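Putative metal-dependent hydrolase (PDB 3KL7) binds two zinc ions and probably acts as a hydrolase of the beta-lactamase superfamily. Local coordinates at residues F22-G27 against D153-Y158; K123-P128 against I149-G154; E168-K173 against A197-P202; D176-P181 against K203-Y208; L180-P185 against T213-L218. One frame throughout, in Å; residues are numbered along the deposited sequence. Where two conformers were deposited one is given.

Overall arrangement
The chain starts in the first of two mixed sheets, where contact 1 opens at 22-27. It closes at 153-158 and brings the first sheet's outermost strand region to the second sheet. Within that long loop, contact 2 (123-128 with 149-154) joins neighbouring antiparallel strands; the two share Asp153 and Gly154. Both are complete before contact 3 opens at 168-173. Contacts 3 and 4 cross. Contact 4 pairs the two parallel strands of a beta-alpha-beta unit, 176-181 with 203-208, and contact 3 packs the end of its helix, 197-202, on the 168-173 loop. Contact 5 shares Leu180 and Pro181 with contact 4, crosses contact 3, and ends at 213-218, where the chain turns into helix 217-221.

Contact 1 (F22-G27 against D153-Y158)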
# COMPACT_ATOMS: atom_id res chain seq x y z
N PHE A 22 -8.96 2.31 13.29
CA PHE A 22 -8.11 3.30 13.91
C PHE A 22 -8.88 4.61 14.10
O PHE A 22 -9.76 4.94 13.31
CB PHE A 22 -6.86 3.52 13.04
CG PHE A 22 -6.09 2.28 12.80
CD1 PHE A 22 -6.47 1.40 11.81
CD2 PHE A 22 -5.03 1.95 13.59
CE1 PHE A 22 -5.77 0.21 11.60
CE2 PHE A 22 -4.33 0.78 13.39
CZ PHE A 22 -4.70 -0.08 12.38
N LYS A 23 -8.57 5.32 15.16
CA LYS A 23 -9.19 6.60 15.43
C LYS A 23 -8.21 7.70 15.07
O LYS A 23 -7.03 7.56 15.31
CB LYS A 23 -9.62 6.69 16.90
CG LYS A 23 -10.91 5.86 17.23
CD LYS A 23 -12.17 6.48 16.55
CE LYS A 23 -13.47 5.71 16.87
NZ LYS A 23 -13.55 4.32 16.24
N THR A 24 -8.70 8.78 14.46
CA THR A 24 -7.85 9.95 14.12
C THR A 24 -7.96 10.98 15.26
O THR A 24 -8.69 10.75 16.20
CB THR A 24 -8.30 10.60 12.81
OG1 THR A 24 -9.55 11.27 13.02
CG2 THR A 24 -8.46 9.54 11.69
N LYS A 25 -7.25 12.11 15.16
CA LYS A 25 -7.22 13.07 16.30
C LYS A 25 -8.58 13.70 16.61
O LYS A 25 -8.85 14.06 17.75
CB LYS A 25 -6.14 14.18 16.12
CG LYS A 25 -5.94 14.66 14.71
CD LYS A 25 -5.18 15.99 14.64
CE LYS A 25 -5.00 16.46 13.17
NZ LYS A 25 -4.41 17.78 13.06
N SER A 26 -9.45 13.83 15.60
CA SER A 26 -10.74 14.47 15.82
C SER A 26 -11.83 13.44 16.18
O SER A 26 -12.96 13.81 16.42
CB SER A 26 -11.16 15.30 14.61
OG SER A 26 -11.56 14.47 13.53
N GLY A 27 -11.47 12.17 16.19
CA GLY A 27 -12.38 11.11 16.57
C GLY A 27 -12.94 10.32 15.41
O GLY A 27 -13.77 9.45 15.60
N ASP A 153 -6.79 13.10 8.52
CA ASP A 153 -6.92 13.84 9.78
C ASP A 153 -5.72 13.54 10.72
O ASP A 153 -5.89 13.23 11.89
CB ASP A 153 -8.26 13.44 10.45
CG ASP A 153 -8.59 14.27 11.68
OD1 ASP A 153 -8.13 15.43 11.78
OD2 ASP A 153 -9.34 13.76 12.54
N GLY A 154 -4.51 13.60 10.18
CA GLY A 154 -3.29 13.40 10.98
C GLY A 154 -2.77 11.96 11.03
O GLY A 154 -1.62 11.73 11.38
N LEU A 155 -3.62 10.99 10.69
CA LEU A 155 -3.21 9.59 10.70
C LEU A 155 -2.55 9.27 9.38
O LEU A 155 -3.18 9.36 8.34
CB LEU A 155 -4.43 8.68 10.90
CG LEU A 155 -4.15 7.21 11.09
CD1 LEU A 155 -3.62 6.97 12.45
CD2 LEU A 155 -5.42 6.41 10.87
N ARG A 156 -1.26 8.90 9.43
CA ARG A 156 -0.47 8.64 8.21
C ARG A 156 -0.26 7.16 7.96
O ARG A 156 0.29 6.46 8.78
CB ARG A 156 0.89 9.38 8.28
CG ARG A 156 0.72 10.93 8.20
CD ARG A 156 1.94 11.73 8.68
NE ARG A 156 3.19 11.44 7.96
CZ ARG A 156 3.44 11.76 6.68
NH1 ARG A 156 2.52 12.35 5.94
NH2 ARG A 156 4.61 11.47 6.14
N VAL A 157 -0.71 6.70 6.81
CA VAL A 157 -0.65 5.28 6.44
C VAL A 157 0.26 5.18 5.24
O VAL A 157 -0.02 5.77 4.19
CB VAL A 157 -2.05 4.74 6.06
CG1 VAL A 157 -1.98 3.25 5.68
CG2 VAL A 157 -3.03 4.98 7.19
N TYR A 158 1.36 4.45 5.39
CA TYR A 158 2.34 4.26 4.30
C TYR A 158 2.09 2.92 3.64
O TYR A 158 2.21 1.88 4.29
CB TYR A 158 3.76 4.34 4.85
CG TYR A 158 4.86 3.92 3.88
CD1 TYR A 158 4.83 4.30 2.56
CD2 TYR A 158 5.94 3.18 4.32
CE1 TYR A 158 5.86 3.92 1.67
CE2 TYR A 158 6.97 2.78 3.44
CZ TYR A 158 6.91 3.16 2.12
OH TYR A 158 7.92 2.78 1.25
O HOH W 1 -4.57 11.63 13.67
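Asp153 meets Thr24 and Ser26 through a single carboxylate oxygen. OD2 of Asp153 accepts from Thr24 OG1 at 2.5 Å and from Ser26 OG, also at 2.5 Å. A third bond comes from the backbone: Ser26 N lies 3.1 Å from Asp153 OD2. The donors arrive from different directions. Thr24 OG1 comes to the anti side and Ser26 N to the syn side, both somewhat tilted out of the carboxylate plane, while Ser26 OG sits further above it. Three grips should fix the rotation of this carboxylate. The Asp153 CG is anti to the backbone N (chi1 -173°), which carries the acid across to the type I turn of Thr24 to Gly27.

The next group is charged and water-mediated. The extended Lys25 chain passes Asp153 at a slant, its CG 3.2 Å from Asp153 O, and its NZ stays 4.6 Å from Asp153 OD1. The charges attract at most loosely. A water donates to Asp153 O at 2.7 Å and accepts a weak bond from Lys25 N.

Apolar contact is smaller. Phe22 CB touches Leu155 CD2 at 3.9 Å, and Thr24 CG2 approaches Leu155 CB.

The ring of Phe22 leads on to Ile177 of strand 177-181 and to Ile204 and Tyr206 of strand 204-208. Thr24 and Asp153 also touch Tyr44 of strand 39-44. The contact therefore bridges the two sheets, away from the zinc site.

Contact 2 (K123-P128 against I149-G154)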
# COMPACT_ATOMS: atom_id res chain seq x y z
N LYS A 123 -4.90 13.27 2.01
CA LYS A 123 -3.73 13.78 1.32
C LYS A 123 -2.95 12.60 0.84
O LYS A 123 -2.85 11.60 1.55
CB LYS A 123 -2.87 14.64 2.27
CG LYS A 123 -1.54 15.10 1.67
CD LYS A 123 -0.82 16.11 2.56
CE LYS A 123 -0.19 15.43 3.78
NZ LYS A 123 0.73 16.33 4.53
N ILE A 124 -2.42 12.69 -0.37
CA ILE A 124 -1.59 11.62 -0.94
C ILE A 124 -0.20 12.14 -1.23
O ILE A 124 -0.04 13.20 -1.82
CB ILE A 124 -2.16 11.06 -2.29
CG1 ILE A 124 -3.65 10.77 -2.19
CG2 ILE A 124 -1.43 9.82 -2.68
CD1 ILE A 124 -4.28 10.35 -3.55
N GLU A 125 0.81 11.37 -0.84
CA GLU A 125 2.17 11.63 -1.28
C GLU A 125 2.69 10.38 -1.95
O GLU A 125 2.56 9.29 -1.43
CB GLU A 125 3.05 12.03 -0.07
CG GLU A 125 2.47 13.21 0.73
CD GLU A 125 3.10 13.39 2.08
OE1 GLU A 125 4.21 13.99 2.15
OE2 GLU A 125 2.48 12.95 3.10
N ALA A 126 3.27 10.54 -3.13
CA ALA A 126 3.89 9.43 -3.83
C ALA A 126 5.39 9.38 -3.51
O ALA A 126 6.12 10.39 -3.64
CB ALA A 126 3.66 9.54 -5.37
N VAL A 127 5.83 8.21 -3.10
CA VAL A 127 7.20 8.02 -2.71
C VAL A 127 7.78 6.86 -3.54
O VAL A 127 7.04 6.11 -4.16
CB VAL A 127 7.30 7.73 -1.19
CG1 VAL A 127 6.95 9.01 -0.36
CG2 VAL A 127 6.39 6.56 -0.80
N PRO A 128 9.12 6.73 -3.57
CA PRO A 128 9.71 5.69 -4.39
C PRO A 128 9.43 4.28 -3.89
O PRO A 128 9.18 4.06 -2.71
CB PRO A 128 11.23 6.01 -4.32
CG PRO A 128 11.32 7.38 -3.80
CD PRO A 128 10.14 7.57 -2.93
N ILE A 149 1.82 7.63 0.73
CA ILE A 149 1.51 7.97 2.10
C ILE A 149 0.16 8.65 2.05
O ILE A 149 -0.01 9.66 1.36
CB ILE A 149 2.55 8.95 2.74
CG1 ILE A 149 3.98 8.46 2.54
CG2 ILE A 149 2.28 9.15 4.22
CD1 ILE A 149 5.03 9.46 3.04
N LEU A 150 -0.80 8.09 2.77
CA LEU A 150 -2.15 8.58 2.81
C LEU A 150 -2.38 9.16 4.16
O LEU A 150 -2.17 8.48 5.17
CB LEU A 150 -3.12 7.43 2.58
CG LEU A 150 -2.83 6.65 1.32
CD1 LEU A 150 -3.78 5.47 1.19
CD2 LEU A 150 -2.94 7.59 0.12
N THR A 151 -2.81 10.41 4.20
CA THR A 151 -3.03 11.08 5.47
C THR A 151 -4.52 11.37 5.66
O THR A 151 -5.14 12.01 4.84
CB THR A 151 -2.21 12.39 5.56
OG1 THR A 151 -0.81 12.11 5.31
CG2 THR A 151 -2.37 13.04 6.96
N PHE A 152 -5.09 10.83 6.75
CA PHE A 152 -6.47 11.10 7.14
C PHE A 152 -6.45 11.82 8.50
O PHE A 152 -6.11 11.21 9.50
CB PHE A 152 -7.25 9.79 7.30
CG PHE A 152 -7.09 8.81 6.16
CD1 PHE A 152 -6.03 7.91 6.13
CD2 PHE A 152 -8.01 8.78 5.13
CE1 PHE A 152 -5.90 6.99 5.08
CE2 PHE A 152 -7.88 7.87 4.07
CZ PHE A 152 -6.83 6.98 4.05
N ASP A 153 -6.79 13.10 8.52
CA ASP A 153 -6.92 13.84 9.78
C ASP A 153 -5.72 13.54 10.72
O ASP A 153 -5.89 13.23 11.89
CB ASP A 153 -8.26 13.44 10.45
CG ASP A 153 -8.59 14.27 11.68
OD1 ASP A 153 -8.13 15.43 11.78
OD2 ASP A 153 -9.34 13.76 12.54
N GLY A 154 -4.51 13.60 10.18
CA GLY A 154 -3.29 13.40 10.98
C GLY A 154 -2.77 11.96 11.03
O GLY A 154 -1.62 11.73 11.38
O HOH W 2 0.01 11.97 2.82
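Lys123, Ile124 and Glu125 pair with Thr151, Leu150 and Ile149 in the antiparallel part of the second mixed sheet. Strand 123-128 and the 149-152 part of strand 146-152 run at 165° to each other. Two hydrogen-bonded pairs flank one non-hydrogen-bonded pair. In the first, Lys123 N reaches Thr151 O at 3.1 Å, and Thr151 N returns to Lys123 O at 2.9 Å. In the second, Glu125 N binds Ile149 O, and Ile149 N binds Glu125 O at 2.8 Å. Between them, Ile124 and Leu150 sit side by side on the face opposite Lys123 and Glu125, with Ile124 CG2 3.9 Å from Leu150 CD2.

The face with Lys123, Glu125, Ile149 and Thr151 is mixed in character. The Lys123 chain bends at chi3 (75°), and this lays its CE beside Thr151 OG1 at 3.7 Å. Glu125 sends OE2 over the CG2 branch of Ile149. A water lies 2.7 Å from Glu125 OE2 and 2.6 Å from Thr151 OG1, and it also meets Ile149 O. Its two protons cannot serve every acceptor around it at once. The main partner of Glu125 is Arg156, by a salt bridge. Further along, the Val127 and Ile149 side chains cross at about a right angle, with Val127 CG1 3.9 Å from Ile149 CD1.

Strand 155-159 flanks the pair through the backbone of Leu150 and Val157. Leu42 of strand 39-44 packs on Leu150, and Leu172 from a loop packs on Ile149.

Contact 3 (E168-K173 against A197-P202)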
# COMPACT_ATOMS: atom_id res chain seq x y z
N GLU A 168 15.63 5.80 0.77
CA GLU A 168 14.64 6.85 0.90
C GLU A 168 13.65 6.57 2.03
O GLU A 168 12.89 7.45 2.42
CB GLU A 168 13.86 7.04 -0.41
CG GLU A 168 14.61 7.80 -1.49
CD GLU A 168 15.31 6.90 -2.48
OE1 GLU A 168 15.65 5.74 -2.14
OE2 GLU A 168 15.52 7.36 -3.63
N MSE A 169 13.64 5.37 2.55
CA MSE A 169 12.77 5.09 3.67
C MSE A 169 13.18 5.87 4.92
O MSE A 169 12.37 6.16 5.75
CB MSE A 169 12.66 3.60 3.92
CG MSE A 169 11.57 2.96 3.09
SE MSE A 169 11.62 1.15 3.20
CE MSE A 169 10.29 0.66 1.88
N LYS A 170 14.47 6.24 5.01
CA LYS A 170 14.95 7.11 6.11
C LYS A 170 14.21 8.45 6.10
O LYS A 170 14.13 9.11 7.11
CB LYS A 170 16.47 7.34 6.02
CG LYS A 170 17.33 6.13 6.48
CD LYS A 170 18.89 6.43 6.36
CE LYS A 170 19.39 6.39 4.88
NZ LYS A 170 20.77 7.04 4.71
N ASP A 171 13.67 8.83 4.94
CA ASP A 171 12.97 10.14 4.77
C ASP A 171 11.47 10.11 5.18
O ASP A 171 10.80 11.15 5.20
CB ASP A 171 13.12 10.61 3.31
CG ASP A 171 14.62 10.85 2.91
OD1 ASP A 171 15.36 11.43 3.74
OD2 ASP A 171 15.05 10.42 1.78
N LEU A 172 10.96 8.91 5.50
CA LEU A 172 9.56 8.77 5.89
C LEU A 172 9.37 9.19 7.35
O LEU A 172 9.95 8.59 8.27
CB LEU A 172 9.10 7.33 5.70
CG LEU A 172 8.96 6.83 4.26
CD1 LEU A 172 8.83 5.27 4.22
CD2 LEU A 172 7.76 7.51 3.56
N LYS A 173 8.57 10.23 7.58
CA LYS A 173 8.40 10.76 8.93
C LYS A 173 6.98 10.57 9.43
O LYS A 173 6.03 10.61 8.65
CB LYS A 173 8.77 12.23 8.98
CG LYS A 173 10.20 12.55 8.47
CD LYS A 173 11.30 11.77 9.24
CE LYS A 173 12.70 12.14 8.72
NZ LYS A 173 13.80 11.20 9.20
N ALA A 197 11.78 -1.33 8.32
CA ALA A 197 10.98 -0.87 9.43
C ALA A 197 11.79 0.04 10.40
O ALA A 197 11.29 1.11 10.85
CB ALA A 197 10.40 -2.04 10.18
N ARG A 198 13.04 -0.38 10.73
CA ARG A 198 13.87 0.37 11.69
C ARG A 198 14.34 1.72 11.11
O ARG A 198 14.71 2.63 11.84
CB ARG A 198 15.07 -0.47 12.15
CG ARG A 198 14.68 -1.60 13.13
CD ARG A 198 15.90 -2.28 13.78
NE ARG A 198 15.51 -3.45 14.57
CZ ARG A 198 15.29 -3.45 15.87
NH1 ARG A 198 15.45 -2.33 16.58
NH2 ARG A 198 14.92 -4.56 16.48
N MSE A 199 14.30 1.85 9.80
CA MSE A 199 14.72 3.10 9.18
C MSE A 199 13.74 4.28 9.46
O MSE A 199 14.14 5.43 9.46
CB MSE A 199 14.88 2.91 7.67
CG MSE A 199 16.21 2.26 7.26
SE MSE A 199 16.45 2.38 5.33
CE MSE A 199 15.34 0.94 4.77
N PHE A 200 12.46 3.97 9.69
CA PHE A 200 11.46 5.02 9.93
C PHE A 200 10.48 4.78 11.11
O PHE A 200 9.63 5.63 11.40
CB PHE A 200 10.69 5.35 8.62
CG PHE A 200 9.77 4.26 8.14
CD1 PHE A 200 10.28 3.12 7.51
CD2 PHE A 200 8.40 4.38 8.26
CE1 PHE A 200 9.44 2.11 7.05
CE2 PHE A 200 7.53 3.37 7.79
CZ PHE A 200 8.07 2.24 7.18
N SER A 201 10.61 3.63 11.78
CA SER A 201 9.88 3.34 13.02
C SER A 201 8.40 3.61 12.97
O SER A 201 7.91 4.47 13.72
CB SER A 201 10.48 4.13 14.18
OG SER A 201 11.74 3.63 14.52
N PRO A 202 7.68 2.90 12.11
CA PRO A 202 6.25 3.06 12.15
C PRO A 202 5.70 2.51 13.46
O PRO A 202 6.27 1.58 14.04
CB PRO A 202 5.76 2.24 10.97
CG PRO A 202 6.84 1.25 10.72
CD PRO A 202 8.10 1.94 11.09
O HOH W 3 13.02 8.36 9.24
O HOH W 4 8.08 7.39 10.65
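The Phe200 ring is held between Leu172 and Pro202. Leu172 CD1 stands 4.0 Å from the ring centroid, only 4° off the normal, in a CH-pi contact over the middle of one face. Pro202 CD covers the opposite face, displaced toward the rim. The setting is a beta-alpha-beta crossover: helix 190-200 links strands 177-181 and 204-208, and here its C-terminal end packs against the 3-10 segment 168-171 and the residues that follow.

The ring reaches this place because Phe200 CG lies between the backbone N and the carbonyl carbon (chi1 69°). Leu172 and Phe200 then lie side by side and point the same way, with their CB atoms 3.9 Å apart. Phe200 CB is also close to two carbonyl oxygens, Leu172 O at 3.3 Å and Met169 O at 3.4 Å.

The second apolar patch is made by two selenomethionines. The Met199 chain bends at chi3 (-80°). Its CE comes against Met169 CB at 3.9 Å and also meets the selenium of that residue. Lys170 lays its CG against the selenium of Met199.

Inward, Met169 touches Tyr158 and Leu180, and Phe200 rests on Ala178, so the patch packs on strands 155-159 and 177-181. The polar links between the two backbones run through water. One water donates to Phe200 O at 2.5 Å and to Leu172 O. Another joins Lys170 O, Met199 O and Lys173 NZ, and Lys173 NZ itself bonds Lys170 O at 3.0 Å.

Contact 4 (D176-P181 against K203-Y208); sequences DIAFLP and KILYPY
Leu180 O accepts a nearly straight bond from Tyr208 N, 2.8 Å long with 174° at the hydrogen. The same oxygen also takes a CA-H contact from Pro207. Tyr206 N binds Ala178 O, again at 2.8 Å, and Ile204 N binds Asp176 O. In return Ala178 N reaches Ile204 O, while Leu180 N to Tyr206 O is weak. The pattern is that of two parallel strands in register from Ile177 with Ile204 to Pro181 with Tyr208.

At the start of the pair, Lys203 runs extended beside Asp176. Its NZ makes a salt bridge with Asp176 OD1 at 3.2 Å, coming from above the carboxylate plane. Asp176 OD2 is taken by Arg156 N.

On one face of the sheet Phe179, Tyr206 and Tyr208 cluster. The planes of the Phe179 and Tyr206 rings differ by only 10°, but the rings are too far offset for a real stack; Phe179 CE2 instead meets Tyr206 CB at 3.5 Å. Ile177 CG2 lies at the edge of the Tyr206 ring. Phe179 CB sits squarely over one face of the Tyr208 ring, 3.8 Å from its centroid. A chi1 of 86° swings the Tyr208 ring back over the first strand. On the other face, Leu180 CD1 touches Leu205 CD1 at 3.6 Å.

Helix 190-200 connects these strands, completing a beta-alpha-beta unit. The strands end at the dizinc site: His209 follows Tyr208, and Pro181 lies beside Asp162.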
# COMPACT_ATOMS: atom_id res chain seq x y z
N ASP A 176 2.12 6.42 11.10
CA ASP A 176 1.35 5.67 12.11
C ASP A 176 1.23 4.19 11.72
O ASP A 176 1.38 3.31 12.56
CB ASP A 176 -0.05 6.28 12.27
CG ASP A 176 -0.02 7.66 12.90
OD1 ASP A 176 0.08 7.75 14.16
OD2 ASP A 176 -0.11 8.67 12.15
N ILE A 177 0.94 3.93 10.45
CA ILE A 177 0.70 2.55 9.97
C ILE A 177 1.46 2.31 8.67
O ILE A 177 1.41 3.12 7.78
CB ILE A 177 -0.81 2.30 9.70
CG1 ILE A 177 -1.63 2.49 10.98
CG2 ILE A 177 -1.02 0.85 9.13
CD1 ILE A 177 -3.10 2.89 10.74
N ALA A 178 2.15 1.20 8.57
CA ALA A 178 2.92 0.91 7.38
C ALA A 178 2.67 -0.47 6.89
O ALA A 178 2.56 -1.40 7.66
CB ALA A 178 4.44 1.13 7.63
N PHE A 179 2.58 -0.59 5.58
CA PHE A 179 2.53 -1.86 4.92
C PHE A 179 3.80 -2.03 4.12
O PHE A 179 4.07 -1.26 3.21
CB PHE A 179 1.30 -1.93 4.00
CG PHE A 179 -0.03 -1.87 4.74
CD1 PHE A 179 -0.53 -0.64 5.17
CD2 PHE A 179 -0.73 -3.01 5.03
CE1 PHE A 179 -1.72 -0.58 5.85
CE2 PHE A 179 -1.91 -2.95 5.72
CZ PHE A 179 -2.41 -1.74 6.13
N LEU A 180 4.59 -3.03 4.48
CA LEU A 180 5.82 -3.38 3.74
C LEU A 180 5.69 -4.77 3.11
O LEU A 180 5.14 -5.70 3.73
CB LEU A 180 7.02 -3.38 4.69
CG LEU A 180 7.32 -2.02 5.30
CD1 LEU A 180 8.51 -2.11 6.30
CD2 LEU A 180 7.59 -0.99 4.18
N PRO A 181 6.20 -4.92 1.85
CA PRO A 181 6.16 -6.17 1.08
C PRO A 181 7.30 -7.12 1.40
O PRO A 181 8.46 -6.71 1.38
CB PRO A 181 6.30 -5.69 -0.36
CG PRO A 181 7.10 -4.47 -0.25
CD PRO A 181 6.62 -3.79 1.00
N LYS A 203 4.61 3.10 13.95
CA LYS A 203 4.03 2.65 15.15
C LYS A 203 3.43 1.25 14.95
O LYS A 203 3.58 0.39 15.79
CB LYS A 203 2.99 3.63 15.63
CG LYS A 203 3.60 4.97 16.10
CD LYS A 203 2.57 6.05 16.13
CE LYS A 203 3.10 7.31 16.79
NZ LYS A 203 2.22 8.48 16.46
N ILE A 204 2.77 1.05 13.81
CA ILE A 204 2.14 -0.23 13.50
C ILE A 204 2.61 -0.72 12.16
O ILE A 204 2.66 0.05 11.22
CB ILE A 204 0.60 -0.08 13.49
CG1 ILE A 204 0.11 0.12 14.93
CG2 ILE A 204 -0.06 -1.32 12.85
CD1 ILE A 204 -1.14 0.87 15.04
N LEU A 205 3.00 -2.00 12.08
CA LEU A 205 3.54 -2.56 10.83
C LEU A 205 2.77 -3.78 10.41
O LEU A 205 2.74 -4.77 11.13
CB LEU A 205 5.05 -2.92 10.98
CG LEU A 205 5.70 -3.68 9.76
CD1 LEU A 205 5.80 -2.78 8.57
CD2 LEU A 205 7.10 -4.24 10.11
N TYR A 206 2.14 -3.71 9.25
CA TYR A 206 1.51 -4.88 8.64
C TYR A 206 2.39 -5.40 7.50
O TYR A 206 2.42 -4.81 6.41
CB TYR A 206 0.14 -4.51 8.02
CG TYR A 206 -0.97 -4.17 9.01
CD1 TYR A 206 -1.74 -5.16 9.57
CD2 TYR A 206 -1.25 -2.85 9.34
CE1 TYR A 206 -2.75 -4.86 10.46
CE2 TYR A 206 -2.27 -2.54 10.22
CZ TYR A 206 -3.01 -3.55 10.78
OH TYR A 206 -4.02 -3.24 11.66
N PRO A 207 3.10 -6.52 7.73
CA PRO A 207 3.69 -7.14 6.56
C PRO A 207 2.60 -7.52 5.56
O PRO A 207 1.56 -8.08 5.94
CB PRO A 207 4.35 -8.40 7.13
CG PRO A 207 3.79 -8.58 8.45
CD PRO A 207 3.43 -7.25 8.95
N TYR A 208 2.82 -7.23 4.29
CA TYR A 208 1.88 -7.66 3.28
C TYR A 208 2.59 -8.12 2.01
O TYR A 208 3.84 -8.11 1.94
CB TYR A 208 0.80 -6.57 3.04
CG TYR A 208 1.11 -5.44 2.04
CD1 TYR A 208 2.42 -5.04 1.75
CD2 TYR A 208 0.07 -4.76 1.44
CE1 TYR A 208 2.67 -4.02 0.87
CE2 TYR A 208 0.31 -3.73 0.56
CZ TYR A 208 1.60 -3.36 0.26
OH TYR A 208 1.83 -2.33 -0.64

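Contact 5 (L180-P185 against T213-L218); sequences LPVNQP and TKIGEL
Val182 and Ile215 meet with their side chains crossed at about a right angle. The CD1 of Ile215 rests against the CG1 side of Val182, 3.6 Å from Val182 CG1 and 3.7 Å from Val182 CB. The Val182 CG2 branch turns to Leu218, whose CD2 is 4.4 Å away, at the edge of contact. In Ile215 a chi1 of -156° puts CG1 roughly opposite the backbone N, and a bend at chi2 (51°) turns CD1 to the valine. Ile215 and Leu218 also pack on Pro207, and Val182 touches Ala193 of helix 190-200, so the patch joins the loop after strand 177-181 to the turn that enters helix 217-221.

Beside this patch, Thr213 turns its hydroxyl to the valine backbone. Thr213 OG1 is 2.6 Å from Val182 O, and Tyr210 O is a further partner of this hydroxyl. A water donates to Thr213 OG1 at 2.8 Å and accepts from Gln184 N at 2.9 Å. The Asn183 side chain is turned to the metal site instead: its OD1 bonds Thr187 OG1 and makes a weak bond with His209, a zinc ligand.

Thr213 OG1 thus ties the loop after strand 177-181 to the turn before helix 217-221 in two ways, directly at Val182 O and through water at Gln184 N. The apolar patch next to it needs no polar partner.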
# COMPACT_ATOMS: atom_id res chain seq x y z
N LEU A 180 4.59 -3.03 4.48
CA LEU A 180 5.82 -3.38 3.74
C LEU A 180 5.69 -4.77 3.11
O LEU A 180 5.14 -5.70 3.73
CB LEU A 180 7.02 -3.38 4.69
CG LEU A 180 7.32 -2.02 5.30
CD1 LEU A 180 8.51 -2.11 6.30
CD2 LEU A 180 7.59 -0.99 4.18
N PRO A 181 6.20 -4.92 1.85
CA PRO A 181 6.16 -6.17 1.08
C PRO A 181 7.30 -7.12 1.40
O PRO A 181 8.46 -6.71 1.38
CB PRO A 181 6.30 -5.69 -0.36
CG PRO A 181 7.10 -4.47 -0.25
CD PRO A 181 6.62 -3.79 1.00
N VAL A 182 6.96 -8.38 1.67
CA VAL A 182 7.93 -9.33 2.15
C VAL A 182 7.79 -10.68 1.41
O VAL A 182 7.38 -11.70 2.00
CB VAL A 182 7.75 -9.56 3.70
CG1 VAL A 182 8.93 -10.28 4.28
CG2 VAL A 182 7.49 -8.19 4.46
N ASN A 183 8.13 -10.69 0.12
CA ASN A 183 8.23 -11.93 -0.62
C ASN A 183 9.45 -11.96 -1.52
O ASN A 183 10.03 -10.93 -1.80
CB ASN A 183 6.93 -12.24 -1.42
CG ASN A 183 6.73 -11.32 -2.60
OD1 ASN A 183 7.18 -10.18 -2.61
ND2 ASN A 183 6.02 -11.81 -3.58
N GLN A 184 9.85 -13.15 -1.95
CA GLN A 184 11.03 -13.30 -2.75
C GLN A 184 10.72 -13.98 -4.10
O GLN A 184 9.85 -14.84 -4.17
CB GLN A 184 12.09 -14.08 -1.98
CG GLN A 184 12.79 -13.22 -0.90
CD GLN A 184 13.72 -12.18 -1.51
OE1 GLN A 184 14.83 -12.52 -1.97
NE2 GLN A 184 13.28 -10.90 -1.53
N PRO A 185 11.45 -13.59 -5.17
CA PRO A 185 12.54 -12.61 -5.16
C PRO A 185 12.09 -11.14 -5.42
O PRO A 185 12.92 -10.25 -5.55
CB PRO A 185 13.42 -13.08 -6.29
CG PRO A 185 12.43 -13.69 -7.30
CD PRO A 185 11.24 -14.17 -6.52
N THR A 213 6.17 -16.67 2.44
CA THR A 213 7.11 -16.31 3.50
C THR A 213 6.54 -16.70 4.84
O THR A 213 5.36 -16.46 5.11
CB THR A 213 7.43 -14.76 3.56
OG1 THR A 213 7.81 -14.28 2.26
CG2 THR A 213 8.55 -14.47 4.56
N LYS A 214 7.38 -17.29 5.68
CA LYS A 214 7.04 -17.57 7.06
C LYS A 214 7.18 -16.27 7.86
O LYS A 214 8.23 -15.98 8.47
CB LYS A 214 7.92 -18.67 7.59
CG LYS A 214 7.57 -19.99 6.94
CD LYS A 214 8.50 -21.12 7.32
CE LYS A 214 8.22 -22.34 6.47
NZ LYS A 214 6.75 -22.58 6.35
N ILE A 215 6.11 -15.50 7.83
CA ILE A 215 6.18 -14.09 8.17
C ILE A 215 6.32 -13.87 9.69
O ILE A 215 6.82 -12.82 10.13
CB ILE A 215 4.95 -13.34 7.60
CG1 ILE A 215 5.27 -11.84 7.42
CG2 ILE A 215 3.69 -13.58 8.50
CD1 ILE A 215 6.56 -11.55 6.64
N GLY A 216 5.91 -14.86 10.48
CA GLY A 216 6.03 -14.79 11.94
C GLY A 216 7.42 -14.36 12.41
O GLY A 216 7.56 -13.77 13.47
N GLU A 217 8.44 -14.67 11.63
CA GLU A 217 9.81 -14.35 12.00
C GLU A 217 10.05 -12.80 12.05
O GLU A 217 10.98 -12.34 12.71
CB GLU A 217 10.80 -15.04 11.02
CG GLU A 217 12.32 -14.71 11.23
CD GLU A 217 13.02 -15.57 12.31
OE1 GLU A 217 12.38 -16.53 12.87
OE2 GLU A 217 14.24 -15.28 12.59
N LEU A 218 9.21 -12.03 11.37
CA LEU A 218 9.31 -10.57 11.41
C LEU A 218 9.01 -10.02 12.82
O LEU A 218 9.63 -9.09 13.24
CB LEU A 218 8.37 -9.93 10.37
CG LEU A 218 8.56 -8.43 10.08
CD1 LEU A 218 10.05 -8.09 9.83
CD2 LEU A 218 7.70 -8.00 8.86
O HOH W 5 8.47 -15.15 -0.33